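Long-range contacts in DNA ligase-like protein Rv0938/MT0965 (Mycobacterium tuberculosis, PDB 2IRX), which probably joins with Ku to repair DNA double-strand breaks by non-homologous end joining, this chain being its N-terminal polymerase domain, which binds GTP and manganese: residues A52-W57 with T92-D97; V113-W118 with T240-S245. All coordinates share one frame; numbering follows the deposited sequence.

Contact 1: A52-W57 with T92-D97; sequences ATRKRW and TYPIID. With GTP (guanosine-5'-triphosphate), chain C.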
loop_
_atom_site.group_PDB
_atom_site.type_symbol
_atom_site.label_atom_id
_atom_site.label_comp_id
_atom_site.label_asym_id
_atom_site.label_seq_id
_atom_site.Cartn_x
_atom_site.Cartn_y
_atom_site.Cartn_z
ATOM N N ALA A 52 2.589 10.586 -3.176
ATOM C CA ALA A 52 1.566 9.672 -3.692
ATOM C C ALA A 52 1.734 9.442 -5.200
ATOM O O ALA A 52 1.657 10.386 -5.993
ATOM C CB ALA A 52 0.155 10.226 -3.393
ATOM N N THR A 53 2.004 8.192 -5.556
ATOM C CA THR A 53 1.956 7.713 -6.933
ATOM C C THR A 53 0.527 7.207 -7.218
ATOM O O THR A 53 -0.037 6.441 -6.427
ATOM C CB THR A 53 3.001 6.597 -7.162
ATOM O OG1 THR A 53 4.318 7.134 -6.960
ATOM C CG2 THR A 53 2.897 5.997 -8.583
ATOM N N ARG A 54 -0.038 7.655 -8.335
ATOM C CA ARG A 54 -1.415 7.341 -8.739
ATOM C C ARG A 54 -1.381 6.312 -9.874
ATOM O O ARG A 54 -0.889 6.599 -11.004
ATOM C CB ARG A 54 -2.152 8.616 -9.212
ATOM C CG ARG A 54 -2.489 9.684 -8.140
ATOM C CD ARG A 54 -1.310 10.646 -7.838
ATOM N NE ARG A 54 -0.913 11.392 -9.030
ATOM C CZ ARG A 54 0.340 11.701 -9.355
ATOM N NH1 ARG A 54 1.346 11.323 -8.572
ATOM N NH2 ARG A 54 0.595 12.394 -10.479
ATOM N N LYS A 55 -1.906 5.122 -9.612
ATOM C CA LYS A 55 -2.194 4.209 -10.711
ATOM C C LYS A 55 -3.636 4.444 -11.206
ATOM O O LYS A 55 -4.631 4.154 -10.497
ATOM C CB LYS A 55 -1.936 2.757 -10.330
ATOM C CG LYS A 55 -1.729 1.829 -11.540
ATOM C CD LYS A 55 -1.177 0.462 -11.110
ATOM C CE LYS A 55 -1.074 -0.479 -12.331
ATOM N NZ LYS A 55 -0.427 -1.822 -11.963
ATOM N N ARG A 56 -3.724 4.943 -12.438
ATOM C CA ARG A 56 -4.980 5.406 -13.006
ATOM C C ARG A 56 -5.534 4.499 -14.095
ATOM O O ARG A 56 -4.795 3.976 -14.928
ATOM C CB ARG A 56 -4.845 6.846 -13.543
ATOM C CG ARG A 56 -4.343 7.864 -12.441
ATOM C CD ARG A 56 -4.054 9.227 -13.093
ATOM N NE ARG A 56 -5.255 9.808 -13.696
ATOM C CZ ARG A 56 -5.261 10.821 -14.572
ATOM N NH1 ARG A 56 -4.115 11.404 -14.975
ATOM N NH2 ARG A 56 -6.429 11.266 -15.040
ATOM N N TRP A 57 -6.853 4.322 -14.059
ATOM C CA TRP A 57 -7.605 3.612 -15.095
ATOM C C TRP A 57 -8.729 4.550 -15.587
ATOM O O TRP A 57 -9.897 4.384 -15.200
ATOM C CB TRP A 57 -8.231 2.351 -14.490
ATOM C CG TRP A 57 -7.332 1.138 -14.319
ATOM C CD1 TRP A 57 -7.245 0.053 -15.170
ATOM C CD2 TRP A 57 -6.475 0.837 -13.198
ATOM N NE1 TRP A 57 -6.373 -0.891 -14.652
ATOM C CE2 TRP A 57 -5.884 -0.436 -13.451
ATOM C CE3 TRP A 57 -6.127 1.524 -12.023
ATOM C CZ2 TRP A 57 -4.963 -1.033 -12.564
ATOM C CZ3 TRP A 57 -5.205 0.919 -11.133
ATOM C CH2 TRP A 57 -4.639 -0.341 -11.416
ATOM N N THR A 92 8.194 15.893 -9.310
ATOM C CA THR A 92 7.303 16.532 -8.347
ATOM C C THR A 92 6.096 15.625 -8.104
ATOM O O THR A 92 5.366 15.259 -9.043
ATOM C CB THR A 92 6.839 17.937 -8.839
ATOM O OG1 THR A 92 7.986 18.751 -9.095
ATOM C CG2 THR A 92 5.987 18.637 -7.802
ATOM N N TYR A 93 5.893 15.268 -6.841
ATOM C CA TYR A 93 4.769 14.410 -6.449
ATOM C C TYR A 93 3.714 15.166 -5.664
ATOM O O TYR A 93 4.066 16.059 -4.889
ATOM C CB TYR A 93 5.240 13.284 -5.543
ATOM C CG TYR A 93 6.033 12.183 -6.201
ATOM C CD1 TYR A 93 5.407 10.995 -6.640
ATOM C CD2 TYR A 93 7.416 12.298 -6.324
ATOM C CE1 TYR A 93 6.163 9.972 -7.226
ATOM C CE2 TYR A 93 8.172 11.284 -6.908
ATOM C CZ TYR A 93 7.545 10.126 -7.343
ATOM O OH TYR A 93 8.324 9.132 -7.908
ATOM N N PRO A 94 2.426 14.769 -5.801
ATOM C CA PRO A 94 1.456 15.296 -4.844
ATOM C C PRO A 94 1.619 14.572 -3.505
ATOM O O PRO A 94 2.106 13.411 -3.465
ATOM C CB PRO A 94 0.104 14.941 -5.467
ATOM C CG PRO A 94 0.401 13.659 -6.315
ATOM C CD PRO A 94 1.832 13.801 -6.756
ATOM N N ILE A 95 1.236 15.253 -2.433
ATOM C CA ILE A 95 1.119 14.630 -1.123
ATOM C C ILE A 95 -0.365 14.691 -0.729
ATOM O O ILE A 95 -0.943 15.777 -0.582
ATOM C CB ILE A 95 2.002 15.328 -0.047
ATOM C CG1 ILE A 95 3.499 15.199 -0.400
ATOM C CG2 ILE A 95 1.686 14.743 1.346
ATOM C CD1 ILE A 95 4.391 16.270 0.297
ATOM N N ILE A 96 -0.978 13.526 -0.557
ATOM C CA ILE A 96 -2.408 13.469 -0.213
ATOM C C ILE A 96 -2.550 13.475 1.319
ATOM O O ILE A 96 -2.071 12.566 1.981
ATOM C CB ILE A 96 -3.103 12.226 -0.851
ATOM C CG1 ILE A 96 -2.819 12.158 -2.374
ATOM C CG2 ILE A 96 -4.617 12.220 -0.500
ATOM C CD1 ILE A 96 -3.410 13.339 -3.204
ATOM N N ASP A 97 -3.177 14.528 1.862
ATOM C CA ASP A 97 -3.251 14.750 3.315
ATOM C C ASP A 97 -4.585 15.357 3.757
ATOM O O ASP A 97 -4.687 15.918 4.862
ATOM C CB ASP A 97 -2.096 15.650 3.807
ATOM C CG ASP A 97 -1.978 16.959 3.033
ATOM O OD1 ASP A 97 -2.995 17.539 2.562
ATOM O OD2 ASP A 97 -0.830 17.440 2.895
HETATM P PG GTP C . -0.466 -8.865 -5.411
HETATM O O1G GTP C . -1.096 -9.305 -4.145
HETATM O O2G GTP C . 0.984 -9.296 -5.490
HETATM O O3G GTP C . -1.259 -9.288 -6.618
HETATM O O3B GTP C . -0.596 -7.245 -5.374
HETATM P PB GTP C . 0.521 -6.146 -5.034
HETATM O O1B GTP C . 1.495 -6.620 -4.005
HETATM O O2B GTP C . -0.140 -4.907 -4.570
HETATM O O3A GTP C . 1.314 -6.059 -6.414
HETATM P PA GTP C . 1.383 -4.941 -7.571
HETATM O O1A GTP C . 0.136 -4.097 -7.604
HETATM O O2A GTP C . 1.641 -5.729 -8.834
HETATM O "O5'" GTP C . 2.651 -4.066 -7.174
HETATM C "C5'" GTP C . 3.956 -4.627 -6.980
HETATM C "C4'" GTP C . 4.997 -3.499 -6.967
HETATM O "O4'" GTP C . 4.989 -2.710 -8.157
HETATM C "C3'" GTP C . 4.764 -2.519 -5.833
HETATM O "O3'" GTP C . 6.044 -2.056 -5.495
HETATM C "C2'" GTP C . 3.965 -1.381 -6.487
HETATM O "O2'" GTP C . 4.018 -0.091 -5.891
HETATM C "C1'" GTP C . 4.545 -1.367 -7.892
HETATM N N9 GTP C . 3.624 -1.144 -9.020
HETATM C C8 GTP C . 2.317 -1.534 -9.173
HETATM N N7 GTP C . 1.933 -1.176 -10.418
HETATM C C5 GTP C . 2.990 -0.609 -11.059
HETATM C C6 GTP C . 3.155 -0.091 -12.350
HETATM O O6 GTP C . 2.215 -0.082 -13.149
HETATM N N1 GTP C . 4.401 0.410 -12.722
HETATM C C2 GTP C . 5.468 0.406 -11.839
HETATM N N2 GTP C . 6.649 0.915 -12.217
HETATM N N3 GTP C . 5.296 -0.105 -10.552
HETATM C C4 GTP C . 4.066 -0.604 -10.185
HETATM O O HOH W 1 6.896 6.428 -7.516
#
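The guanidinium of Arg-54 lies with one face against the ring of Pro-94: CG of the proline rides 3.2 Å above the plane, offset toward the rim, and CD comes to 3.1 Å from NH1. Both ring carbons also rest on Ala-52 O. In the guanidinium's own plane, at its edge, is the Ala-52 carbonyl group, and NH1 of Arg-54 gives Ala-52 O a hydrogen bond of 2.8 Å, bent to 148°. Bends at chi2 (83°) and chi3 (61°) fold the arginine back over its own strand, which makes this bond possible and turns the flat head toward the proline. The Tyr-93 ring presents an edge rather than a face, with Ala-52 O in its plane and Thr-53 OG1 3.4 Å from CE1. Thr-53 and Tyr-93 run side by side in the same direction, and one water links their hydroxyls, 2.7 Å from Thr-53 OG1 and 3.1 Å from Tyr-93 OH. A single backbone hydrogen bond crosses, from Ala-52 N to Pro-94 O (2.9 Å). Beside it, Ala-52 CB meets Ile-96 CG1 at 3.7 Å. The arginine's charge is answered by a salt bridge from NH2 to Glu-68, and carbonyls of Lys-69 and Gln-70 also accept from its nitrogens, which fixes the orientation of the head. Strand 53-56 lies between strands 66-68 and 112-115 of a four-stranded antiparallel sheet, whereas 90-95 belongs to a hairpin with 80-85; helix 99-107 packs on Arg-54 and Ile-96, so the contact joins sheet, hairpin and helix.

Contact 2: V113-W118 with T240-S245; sequences VHVPQW and TIAPYS. With GTP (guanosine-5'-triphosphate), chain C.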
loop_
_atom_site.group_PDB
_atom_site.type_symbol
_atom_site.label_atom_id
_atom_site.label_comp_id
_atom_site.label_asym_id
_atom_site.label_seq_id
_atom_site.Cartn_x
_atom_site.Cartn_y
_atom_site.Cartn_z
ATOM N N VAL A 113 -3.511 4.083 -4.926
ATOM C CA VAL A 113 -2.576 5.068 -4.406
ATOM C C VAL A 113 -1.400 4.268 -3.831
ATOM O O VAL A 113 -1.587 3.390 -2.957
ATOM C CB VAL A 113 -3.226 5.958 -3.303
ATOM C CG1 VAL A 113 -2.170 6.897 -2.692
ATOM C CG2 VAL A 113 -4.467 6.726 -3.862
ATOM N N HIS A 114 -0.222 4.524 -4.384
ATOM C CA HIS A 114 1.017 3.837 -3.970
ATOM C C HIS A 114 1.975 4.831 -3.277
ATOM O O HIS A 114 2.138 5.961 -3.742
ATOM C CB HIS A 114 1.691 3.163 -5.162
ATOM C CG HIS A 114 0.890 2.039 -5.761
ATOM N ND1 HIS A 114 1.295 0.721 -5.706
ATOM C CD2 HIS A 114 -0.294 2.042 -6.431
ATOM C CE1 HIS A 114 0.404 -0.044 -6.315
ATOM N NE2 HIS A 114 -0.578 0.733 -6.760
ATOM N N VAL A 115 2.609 4.395 -2.187
ATOM C CA VAL A 115 3.525 5.272 -1.412
ATOM C C VAL A 115 4.778 4.507 -0.946
ATOM O O VAL A 115 4.734 3.248 -0.793
ATOM C CB VAL A 115 2.817 5.927 -0.164
ATOM C CG1 VAL A 115 1.676 6.882 -0.585
ATOM C CG2 VAL A 115 2.280 4.842 0.805
ATOM N N PRO A 116 5.875 5.252 -0.690
ATOM C CA PRO A 116 7.060 4.622 -0.100
ATOM C C PRO A 116 6.903 4.510 1.418
ATOM O O PRO A 116 5.912 5.032 1.993
ATOM C CB PRO A 116 8.200 5.594 -0.471
ATOM C CG PRO A 116 7.566 6.936 -0.445
ATOM C CD PRO A 116 6.097 6.699 -0.943
ATOM N N GLN A 117 7.875 3.883 2.074
ATOM C CA GLN A 117 7.775 3.664 3.504
ATOM C C GLN A 117 8.437 4.771 4.345
ATOM O O GLN A 117 8.457 4.677 5.582
ATOM C CB GLN A 117 8.346 2.287 3.866
ATOM C CG GLN A 117 7.713 1.127 3.025
ATOM C CD GLN A 117 6.219 1.251 2.926
ATOM O OE1 GLN A 117 5.663 1.354 1.819
ATOM N NE2 GLN A 117 5.546 1.240 4.078
ATOM N N TRP A 118 8.956 5.797 3.665
ATOM C CA TRP A 118 9.500 6.993 4.322
ATOM C C TRP A 118 8.559 8.173 4.143
ATOM O O TRP A 118 7.759 8.193 3.196
ATOM C CB TRP A 118 10.870 7.374 3.748
ATOM C CG TRP A 118 10.947 7.515 2.220
ATOM C CD1 TRP A 118 11.366 6.557 1.336
ATOM C CD2 TRP A 118 10.623 8.680 1.420
ATOM N NE1 TRP A 118 11.292 7.028 0.043
ATOM C CE2 TRP A 118 10.870 8.336 0.065
ATOM C CE3 TRP A 118 10.145 9.975 1.715
ATOM C CZ2 TRP A 118 10.646 9.241 -1.002
ATOM C CZ3 TRP A 118 9.934 10.876 0.656
ATOM C CH2 TRP A 118 10.189 10.504 -0.675
ATOM N N THR A 240 4.695 0.804 -2.274
ATOM C CA THR A 240 3.760 -0.285 -2.022
ATOM C C THR A 240 2.398 0.385 -1.950
ATOM O O THR A 240 2.274 1.505 -1.424
ATOM C CB THR A 240 4.076 -1.045 -0.693
ATOM O OG1 THR A 240 5.440 -1.548 -0.751
ATOM C CG2 THR A 240 3.099 -2.228 -0.501
ATOM N N ILE A 241 1.378 -0.297 -2.459
ATOM C CA ILE A 241 0.017 0.239 -2.401
ATOM C C ILE A 241 -0.337 0.653 -0.954
ATOM O O ILE A 241 -0.003 -0.068 0.021
ATOM C CB ILE A 241 -1.026 -0.739 -2.982
ATOM C CG1 ILE A 241 -2.327 0.020 -3.324
ATOM C CG2 ILE A 241 -1.276 -1.970 -2.016
ATOM C CD1 ILE A 241 -3.265 -0.796 -4.189
ATOM N N ALA A 242 -0.991 1.808 -0.816
ATOM C CA ALA A 242 -1.434 2.307 0.508
ATOM C C ALA A 242 -2.524 1.416 1.130
ATOM O O ALA A 242 -3.451 1.003 0.436
ATOM C CB ALA A 242 -1.940 3.766 0.401
ATOM N N PRO A 243 -2.429 1.154 2.452
ATOM C CA PRO A 243 -3.570 0.571 3.171
ATOM C C PRO A 243 -4.866 1.340 2.847
ATOM O O PRO A 243 -4.843 2.576 2.735
ATOM C CB PRO A 243 -3.175 0.744 4.652
ATOM C CG PRO A 243 -1.644 0.594 4.591
ATOM C CD PRO A 243 -1.269 1.372 3.338
ATOM N N TYR A 244 -5.950 0.601 2.647
ATOM C CA TYR A 244 -7.278 1.142 2.294
ATOM C C TYR A 244 -7.439 1.532 0.800
ATOM O O TYR A 244 -8.536 1.804 0.345
ATOM C CB TYR A 244 -7.692 2.301 3.232
ATOM C CG TYR A 244 -7.816 1.892 4.672
ATOM C CD1 TYR A 244 -8.912 1.140 5.113
ATOM C CD2 TYR A 244 -6.861 2.285 5.607
ATOM C CE1 TYR A 244 -9.037 0.756 6.473
ATOM C CE2 TYR A 244 -6.974 1.918 6.972
ATOM C CZ TYR A 244 -8.065 1.153 7.387
ATOM O OH TYR A 244 -8.199 0.781 8.716
ATOM N N SER A 245 -6.358 1.530 0.029
ATOM C CA SER A 245 -6.473 1.722 -1.421
ATOM C C SER A 245 -7.400 0.702 -2.060
ATOM O O SER A 245 -7.366 -0.487 -1.713
ATOM C CB SER A 245 -5.102 1.644 -2.123
ATOM O OG SER A 245 -5.248 2.016 -3.488
HETATM P PG GTP C . -0.466 -8.865 -5.411
HETATM O O1G GTP C . -1.096 -9.305 -4.145
HETATM O O2G GTP C . 0.984 -9.296 -5.490
HETATM O O3G GTP C . -1.259 -9.288 -6.618
HETATM O O3B GTP C . -0.596 -7.245 -5.374
HETATM P PB GTP C . 0.521 -6.146 -5.034
HETATM O O1B GTP C . 1.495 -6.620 -4.005
HETATM O O2B GTP C . -0.140 -4.907 -4.570
HETATM O O3A GTP C . 1.314 -6.059 -6.414
HETATM P PA GTP C . 1.383 -4.941 -7.571
HETATM O O1A GTP C . 0.136 -4.097 -7.604
HETATM O O2A GTP C . 1.641 -5.729 -8.834
HETATM O "O5'" GTP C . 2.651 -4.066 -7.174
HETATM C "C5'" GTP C . 3.956 -4.627 -6.980
HETATM C "C4'" GTP C . 4.997 -3.499 -6.967
HETATM O "O4'" GTP C . 4.989 -2.710 -8.157
HETATM C "C3'" GTP C . 4.764 -2.519 -5.833
HETATM O "O3'" GTP C . 6.044 -2.056 -5.495
HETATM C "C2'" GTP C . 3.965 -1.381 -6.487
HETATM O "O2'" GTP C . 4.018 -0.091 -5.891
HETATM C "C1'" GTP C . 4.545 -1.367 -7.892
HETATM N N9 GTP C . 3.624 -1.144 -9.020
HETATM C C8 GTP C . 2.317 -1.534 -9.173
HETATM N N7 GTP C . 1.933 -1.176 -10.418
HETATM C C5 GTP C . 2.990 -0.609 -11.059
HETATM C C6 GTP C . 3.155 -0.091 -12.350
HETATM O O6 GTP C . 2.215 -0.082 -13.149
HETATM N N1 GTP C . 4.401 0.410 -12.722
HETATM C C2 GTP C . 5.468 0.406 -11.839
HETATM N N2 GTP C . 6.649 0.915 -12.217
HETATM N N3 GTP C . 5.296 -0.105 -10.552
HETATM C C4 GTP C . 4.066 -0.604 -10.185
#
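With CG anti to its carbonyl carbon (chi1 -65°) and the ring turned about chi2, His-114 offers a ring face to Ile-241. The isoleucine lies across that face, and its CG1, anti to the backbone N (chi1 -162°), sits over it near NE2. Ile-241 CB makes a CH-pi contact 4.0 Å from the centroid of the His-114 ring, 22° off the normal, and Ile-241 CA lies over the same face. At the ring's edge, near its plane, ND1 meets the ribose O2' of GTP in a hydrogen bond of 2.8 Å, while NE2 is hydrogen-bonded to Glu-112; two polar partners thus fix the ring's rotation. The backbones form an antiparallel ladder, with His-114 and Ile-241 a non-hydrogen-bonded pair and Val-115 and Thr-240 a hydrogen-bonded one. Val-115 N to Thr-240 O is 3.0 Å and Thr-240 N to Val-115 O 2.9 Å. Ala-242 N reaches Val-113 O at 2.7 Å. Beyond it a type II turn, Ala-242 to Ser-245, brings the chain back, and Ser-245 OG accepts from Val-113 N at 3.1 Å. On the other side of the sheet Thr-240 OG1 is hydrogen-bonded to Gln-233. The short edge strand 240-241 and strand 112-115 thereby form part of the nucleotide pocket of this primase-polymerase domain, where His-114 holds the ribose of the bound GTP.

Contacts 1 and 2 meet along adjacent antiparallel strands, their centres about 10 Å apart. Thr-53 O and His-114 N, 2.8 Å apart, probably share a hydrogen bond, and Ala-52 CB packs on Val-113 CG1 at 4.1 Å, so the strand that meets 92-97 at its beginning is tied to the one that pairs with 240-245. Both contacts reach the same nucleotide. From contact 1, Lys-55 NZ donates a hydrogen bond to GTP N7 at 2.9 Å. The same amine makes a weak one to the guanine O6, while contact 2 holds the ribose. Ser-175, Ser-177, His-181, Arg-247 and the Thr-239 carbonyl also hydrogen-bond the nucleotide.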